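Local coordinates for hypothetical protein PA3352 (Pseudomonas aeruginosa, PDB 2FUP), which is probably a flagella synthesis protein of the FlgN family, members of which act as export chaperones for flagellar hook-associated proteins, at residues L8-L22 / L51-I65. Residues are numbered along the deposited sequence; the frame is centred on the assembly and turned at random. Where two conformers were deposited one is given.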
loop_
_atom_site.group_PDB
_atom_site.type_symbol
_atom_site.label_atom_id
_atom_site.label_comp_id
_atom_site.label_asym_id
_atom_site.label_seq_id
_atom_site.Cartn_x
_atom_site.Cartn_y
_atom_site.Cartn_z
ATOM N N LEU A 8 1.501 -2.000 14.968
ATOM C CA LEU A 8 1.618 -2.678 13.699
ATOM C C LEU A 8 0.261 -2.860 13.046
ATOM O O LEU A 8 0.111 -2.625 11.813
ATOM C CB LEU A 8 2.335 -4.020 13.792
ATOM C CG LEU A 8 2.738 -4.701 12.513
ATOM C CD1 LEU A 8 3.674 -3.832 11.707
ATOM C CD2 LEU A 8 3.438 -6.008 12.737
ATOM N N LEU A 9 -0.722 -3.284 13.831
ATOM C CA LEU A 9 -2.030 -3.469 13.267
ATOM C C LEU A 9 -2.611 -2.153 12.779
ATOM O O LEU A 9 -3.258 -2.113 11.734
ATOM C CB LEU A 9 -2.946 -4.166 14.271
ATOM C CG LEU A 9 -4.343 -4.557 13.749
ATOM C CD1 LEU A 9 -4.299 -5.522 12.585
ATOM C CD2 LEU A 9 -5.102 -5.235 14.935
ATOM N N ASP A 10 -2.341 -1.061 13.475
ATOM C CA ASP A 10 -2.832 0.269 13.054
ATOM C C ASP A 10 -2.201 0.632 11.739
ATOM O O ASP A 10 -2.864 1.173 10.853
ATOM C CB ASP A 10 -2.511 1.308 14.109
ATOM C CG ASP A 10 -3.129 2.622 13.817
ATOM O OD1 ASP A 10 -4.354 2.725 13.800
ATOM O OD2 ASP A 10 -2.368 3.610 13.713
ATOM N N LEU A 11 -0.910 0.338 11.580
ATOM C CA LEU A 11 -0.251 0.658 10.296
ATOM C C LEU A 11 -0.843 -0.118 9.148
ATOM O O LEU A 11 -1.028 0.397 8.050
ATOM C CB LEU A 11 1.244 0.375 10.415
ATOM C CG LEU A 11 2.016 1.320 11.321
ATOM C CD1 LEU A 11 3.367 0.770 11.689
ATOM C CD2 LEU A 11 2.183 2.661 10.724
ATOM N N PHE A 12 -1.138 -1.381 9.367
ATOM C CA PHE A 12 -1.792 -2.146 8.330
ATOM C C PHE A 12 -3.163 -1.571 8.030
ATOM O O PHE A 12 -3.529 -1.485 6.857
ATOM C CB PHE A 12 -1.953 -3.617 8.726
ATOM C CG PHE A 12 -0.737 -4.447 8.479
ATOM C CD1 PHE A 12 -0.212 -4.633 7.215
ATOM C CD2 PHE A 12 -0.090 -5.096 9.518
ATOM C CE1 PHE A 12 0.908 -5.390 6.996
ATOM C CE2 PHE A 12 1.081 -5.876 9.285
ATOM C CZ PHE A 12 1.573 -6.028 8.001
ATOM N N ALA A 13 -3.944 -1.251 9.056
ATOM C CA ALA A 13 -5.302 -0.700 8.836
ATOM C C ALA A 13 -5.212 0.597 8.039
ATOM O O ALA A 13 -5.960 0.810 7.097
ATOM C CB ALA A 13 -6.017 -0.451 10.186
ATOM N N GLU A 14 -4.319 1.478 8.424
ATOM C CA GLU A 14 -4.156 2.727 7.696
ATOM C C GLU A 14 -3.764 2.487 6.246
ATOM O O GLU A 14 -4.322 3.084 5.326
ATOM C CB GLU A 14 -3.058 3.578 8.335
ATOM C CG GLU A 14 -3.414 4.143 9.683
ATOM C CD GLU A 14 -2.327 5.016 10.330
ATOM O OE1 GLU A 14 -1.302 5.321 9.632
ATOM O OE2 GLU A 14 -2.533 5.403 11.533
ATOM N N ASP A 15 -2.855 1.548 6.024
ATOM C CA ASP A 15 -2.379 1.319 4.664
ATOM C C ASP A 15 -3.411 0.645 3.785
ATOM O O ASP A 15 -3.466 0.923 2.582
ATOM C CB ASP A 15 -1.017 0.599 4.656
ATOM C CG ASP A 15 0.117 1.548 4.925
ATOM O OD1 ASP A 15 1.299 1.194 4.752
ATOM O OD2 ASP A 15 -0.209 2.688 5.121
ATOM N N ILE A 16 -4.245 -0.232 4.335
ATOM C CA ILE A 16 -5.381 -0.817 3.561
ATOM C C ILE A 16 -6.311 0.332 3.071
ATOM O O ILE A 16 -6.737 0.371 1.924
ATOM C CB ILE A 16 -6.099 -1.904 4.343
ATOM C CG1 ILE A 16 -5.237 -3.177 4.363
ATOM C CG2 ILE A 16 -7.435 -2.201 3.709
ATOM C CD1 ILE A 16 -5.557 -4.092 5.483
ATOM N N GLY A 17 -6.579 1.282 3.955
ATOM C CA GLY A 17 -7.429 2.437 3.569
ATOM C C GLY A 17 -6.734 3.196 2.469
ATOM O O GLY A 17 -7.384 3.592 1.503
ATOM N N HIS A 18 -5.446 3.494 2.648
ATOM C CA HIS A 18 -4.765 4.293 1.622
ATOM C C HIS A 18 -4.631 3.530 0.294
ATOM O O HIS A 18 -4.736 4.149 -0.763
ATOM C CB HIS A 18 -3.416 4.796 2.108
ATOM C CG HIS A 18 -3.495 5.610 3.347
ATOM N ND1 HIS A 18 -4.505 6.513 3.584
ATOM C CD2 HIS A 18 -2.668 5.667 4.413
ATOM C CE1 HIS A 18 -4.276 7.113 4.750
ATOM N NE2 HIS A 18 -3.194 6.581 5.292
ATOM N N ALA A 19 -4.378 2.225 0.334
ATOM C CA ALA A 19 -4.276 1.437 -0.877
ATOM C C ALA A 19 -5.614 1.351 -1.587
ATOM O O ALA A 19 -5.676 1.416 -2.791
ATOM C CB ALA A 19 -3.737 0.064 -0.576
ATOM N N ASN A 20 -6.699 1.193 -0.841
ATOM C CA ASN A 20 -8.021 1.255 -1.481
ATOM C C ASN A 20 -8.246 2.624 -2.159
ATOM O O ASN A 20 -8.739 2.665 -3.286
ATOM C CB ASN A 20 -9.104 1.015 -0.449
ATOM C CG ASN A 20 -9.414 -0.442 -0.264
ATOM O OD1 ASN A 20 -9.667 -1.159 -1.230
ATOM N ND2 ASN A 20 -9.466 -0.883 1.003
ATOM N N GLN A 21 -7.891 3.704 -1.470
ATOM C CA GLN A 21 -8.098 5.006 -2.054
ATOM C C GLN A 21 -7.226 5.145 -3.309
ATOM O O GLN A 21 -7.651 5.721 -4.319
ATOM C CB GLN A 21 -7.922 6.118 -1.042
ATOM C CG GLN A 21 -9.115 6.123 -0.084
ATOM C CD GLN A 21 -9.277 7.439 0.622
ATOM O OE1 GLN A 21 -8.294 8.072 0.963
ATOM N NE2 GLN A 21 -10.528 7.878 0.826
ATOM N N LEU A 22 -5.983 4.672 -3.240
ATOM C CA LEU A 22 -5.076 4.746 -4.410
ATOM C C LEU A 22 -5.665 3.987 -5.610
ATOM O O LEU A 22 -5.727 4.487 -6.717
ATOM C CB LEU A 22 -3.678 4.219 -4.020
ATOM C CG LEU A 22 -2.639 4.333 -5.113
ATOM C CD1 LEU A 22 -2.427 5.735 -5.577
ATOM C CD2 LEU A 22 -1.305 3.728 -4.639
ATOM N N LEU A 51 -1.042 9.965 -0.659
ATOM C CA LEU A 51 -1.257 8.554 -0.377
ATOM C C LEU A 51 0.027 7.777 -0.547
ATOM O O LEU A 51 0.321 6.842 0.193
ATOM C CB LEU A 51 -2.352 7.942 -1.314
ATOM C CG LEU A 51 -3.719 8.506 -1.024
ATOM C CD1 LEU A 51 -4.675 7.990 -2.101
ATOM C CD2 LEU A 51 -4.206 8.164 0.357
HETATM N N MSE A 52 0.785 8.124 -1.567
HETATM C CA MSE A 52 1.980 7.367 -1.889
HETATM C C MSE A 52 3.050 7.657 -0.816
HETATM O O MSE A 52 3.806 6.759 -0.400
HETATM C CB MSE A 52 2.449 7.774 -3.271
HETATM C CG MSE A 52 1.455 7.396 -4.325
HETATM SE SE MSE A 52 2.002 8.089 -6.028
HETATM C CE MSE A 52 2.090 9.927 -5.672
ATOM N N GLN A 53 3.051 8.897 -0.361
ATOM C CA GLN A 53 3.944 9.287 0.759
ATOM C C GLN A 53 3.599 8.509 2.020
ATOM O O GLN A 53 4.507 7.983 2.740
ATOM C CB GLN A 53 3.781 10.762 1.094
ATOM N N GLN A 54 2.310 8.442 2.330
ATOM C CA GLN A 54 1.863 7.729 3.499
ATOM C C GLN A 54 2.173 6.260 3.339
ATOM O O GLN A 54 2.620 5.596 4.294
ATOM C CB GLN A 54 0.362 7.926 3.838
ATOM C CG GLN A 54 0.018 9.356 4.283
ATOM C CD GLN A 54 -1.443 9.706 4.155
ATOM O OE1 GLN A 54 -2.037 9.593 3.055
ATOM N NE2 GLN A 54 -2.063 10.041 5.276
ATOM N N LEU A 55 1.905 5.665 2.180
ATOM C CA LEU A 55 2.242 4.243 1.998
ATOM C C LEU A 55 3.769 3.929 2.161
ATOM O O LEU A 55 4.169 2.905 2.722
ATOM C CB LEU A 55 1.714 3.723 0.633
ATOM C CG LEU A 55 0.165 3.524 0.564
ATOM C CD1 LEU A 55 -0.344 3.521 -0.866
ATOM C CD2 LEU A 55 -0.338 2.319 1.332
ATOM N N GLU A 56 4.578 4.835 1.617
ATOM C CA GLU A 56 6.045 4.710 1.717
ATOM C C GLU A 56 6.486 4.761 3.200
ATOM O O GLU A 56 7.241 3.900 3.665
ATOM C CB GLU A 56 6.709 5.839 0.917
ATOM C CG GLU A 56 8.200 6.107 1.153
ATOM C CD GLU A 56 8.643 7.632 0.934
ATOM O OE1 GLU A 56 7.924 8.594 1.359
ATOM O OE2 GLU A 56 9.755 7.856 0.382
ATOM N N ARG A 57 6.024 5.791 3.864
ATOM C CA ARG A 57 6.358 5.978 5.301
ATOM C C ARG A 57 5.842 4.802 6.122
ATOM O O ARG A 57 6.550 4.206 6.981
ATOM C CB ARG A 57 5.838 7.310 5.841
ATOM C CG ARG A 57 6.699 8.477 5.462
ATOM C CD ARG A 57 6.327 9.753 6.203
ATOM N NE ARG A 57 7.264 10.794 5.802
ATOM C CZ ARG A 57 7.402 11.960 6.408
ATOM N NH1 ARG A 57 6.623 12.285 7.437
ATOM N NH2 ARG A 57 8.308 12.809 5.945
ATOM N N ASN A 58 4.625 4.363 5.868
ATOM C CA ASN A 58 4.072 3.331 6.685
ATOM C C ASN A 58 4.771 2.005 6.353
ATOM O O ASN A 58 4.957 1.177 7.266
ATOM C CB ASN A 58 2.547 3.289 6.539
ATOM C CG ASN A 58 1.809 4.425 7.354
ATOM O OD1 ASN A 58 2.390 5.163 8.140
ATOM N ND2 ASN A 58 0.526 4.588 7.091
ATOM N N GLY A 59 5.194 1.767 5.091
ATOM C CA GLY A 59 5.980 0.598 4.846
ATOM C C GLY A 59 7.263 0.545 5.622
ATOM O O GLY A 59 7.699 -0.521 6.063
ATOM N N ARG A 60 7.905 1.705 5.671
ATOM C CA ARG A 60 9.165 1.816 6.430
ATOM C C ARG A 60 8.919 1.583 7.902
ATOM O O ARG A 60 9.805 1.040 8.593
ATOM C CB ARG A 60 9.925 3.100 6.204
ATOM C CG ARG A 60 10.561 3.148 4.793
ATOM C CD ARG A 60 11.449 4.334 4.682
ATOM N NE ARG A 60 12.433 4.204 3.621
ATOM C CZ ARG A 60 13.019 5.243 3.018
ATOM N NH1 ARG A 60 12.609 6.483 3.273
ATOM N NH2 ARG A 60 13.951 5.047 2.083
ATOM N N ALA A 61 7.766 2.009 8.403
ATOM C CA ALA A 61 7.414 1.813 9.829
ATOM C C ALA A 61 7.223 0.336 10.099
ATOM O O ALA A 61 7.748 -0.207 11.078
ATOM C CB ALA A 61 6.206 2.600 10.161
ATOM N N ARG A 62 6.425 -0.335 9.240
ATOM C CA ARG A 62 6.203 -1.771 9.448
ATOM C C ARG A 62 7.521 -2.552 9.382
ATOM O O ARG A 62 7.788 -3.484 10.178
ATOM C CB ARG A 62 5.228 -2.360 8.416
ATOM C CG ARG A 62 3.854 -1.763 8.664
ATOM C CD ARG A 62 2.803 -2.662 8.044
ATOM N NE ARG A 62 3.131 -2.704 6.633
ATOM C CZ ARG A 62 2.794 -1.738 5.795
ATOM N NH1 ARG A 62 1.996 -0.775 6.190
ATOM N NH2 ARG A 62 3.208 -1.756 4.563
ATOM N N ALA A 63 8.375 -2.185 8.412
ATOM C CA ALA A 63 9.667 -2.875 8.256
ATOM C C ALA A 63 10.514 -2.690 9.527
ATOM O O ALA A 63 11.189 -3.639 9.985
ATOM C CB ALA A 63 10.463 -2.319 7.022
ATOM N N GLU A 64 10.502 -1.455 10.099
ATOM C CA GLU A 64 11.290 -1.186 11.289
ATOM C C GLU A 64 10.799 -1.978 12.502
ATOM O O GLU A 64 11.595 -2.503 13.284
ATOM C CB GLU A 64 11.341 0.315 11.584
ATOM C CG GLU A 64 12.225 0.749 12.778
ATOM C CD GLU A 64 13.705 0.389 12.681
ATOM O OE1 GLU A 64 14.180 0.269 11.530
ATOM O OE2 GLU A 64 14.404 0.277 13.765
ATOM N N ILE A 65 9.482 -2.123 12.637
ATOM C CA ILE A 65 8.942 -2.888 13.724
ATOM C C ILE A 65 9.427 -4.333 13.584
ATOM O O ILE A 65 9.837 -4.974 14.578
ATOM C CB ILE A 65 7.398 -2.749 13.752
ATOM C CG1 ILE A 65 7.043 -1.334 14.172
ATOM C CG2 ILE A 65 6.797 -3.798 14.628
ATOM C CD1 ILE A 65 5.589 -0.995 14.038
HETATM O O HOH W 1 -1.367 6.696 7.473
HETATM O O HOH W 2 1.046 6.257 10.346
HETATM O O HOH W 3 2.734 0.537 2.730
#
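Leu11, Asp15 and His18 of helix 7-34 interlock knobs-into-holes with Leu55, Asn58 and Arg62 of helix 39-68, an antiparallel pairing of two long helices with a polar centre between apolar ends. The 8-22 and 51-65 axes approach to 9.7 Å at 148°.

Buried Asp15 is the hub: its short side chain brings the carboxylate between the helices, its two oxygens going to different partners. Asp15 OD1 forms a salt bridge with Arg62 NH1; the modelled 2.5 Å is unusually short and its exact length doubtful, since both side chains have a second conformer. Asp15 OD1 lies in the guanidinium plane, whereas Arg62 NH1 meets it from above the carboxylate plane. Asp15 OD2 accepts from Asn58 ND2 at 2.8 Å. An amide suits position 58 because Asn58 ND2 also donates weakly to Glu14 OE1, while Asn58 OD1 receives a water that Glu14 OE1 binds too. Another water joins Glu14 OE1, Asn58 ND2 and, in the given conformer, His18 NE2; a third links Asp15 OD1, Leu55 O and Arg62 NH2. Such surroundings would be expected to favour the ionised carboxylate.

Arg62 supplies both charge and hydrocarbon: its chain bends at chi3 (-60°), and Arg62 CD lies over the Phe12 ring in a CH-pi contact, 3.5 Å from the centroid, while CG packs on Leu8 CD1.

Branched aliphatic side chains close the ends. Leu11 CD1 meets Ile65 CD1 tip to tip at 3.7 Å and also touches Ala61, whose small methyl admits it. At the other end Leu55 CD1 rests on Leu22 CD2 (3.9 Å), and Leu51 CD2 lies against ND1 of this His18 conformer.

Around the pair, helix 75-82 packs on Leu8, Phe12 and Ile65, helix 88-114 reaches Ile16 and Arg62, and helix 121-130 covers Met52 (selenomethionine) and Leu55, completing an all-helical bundle.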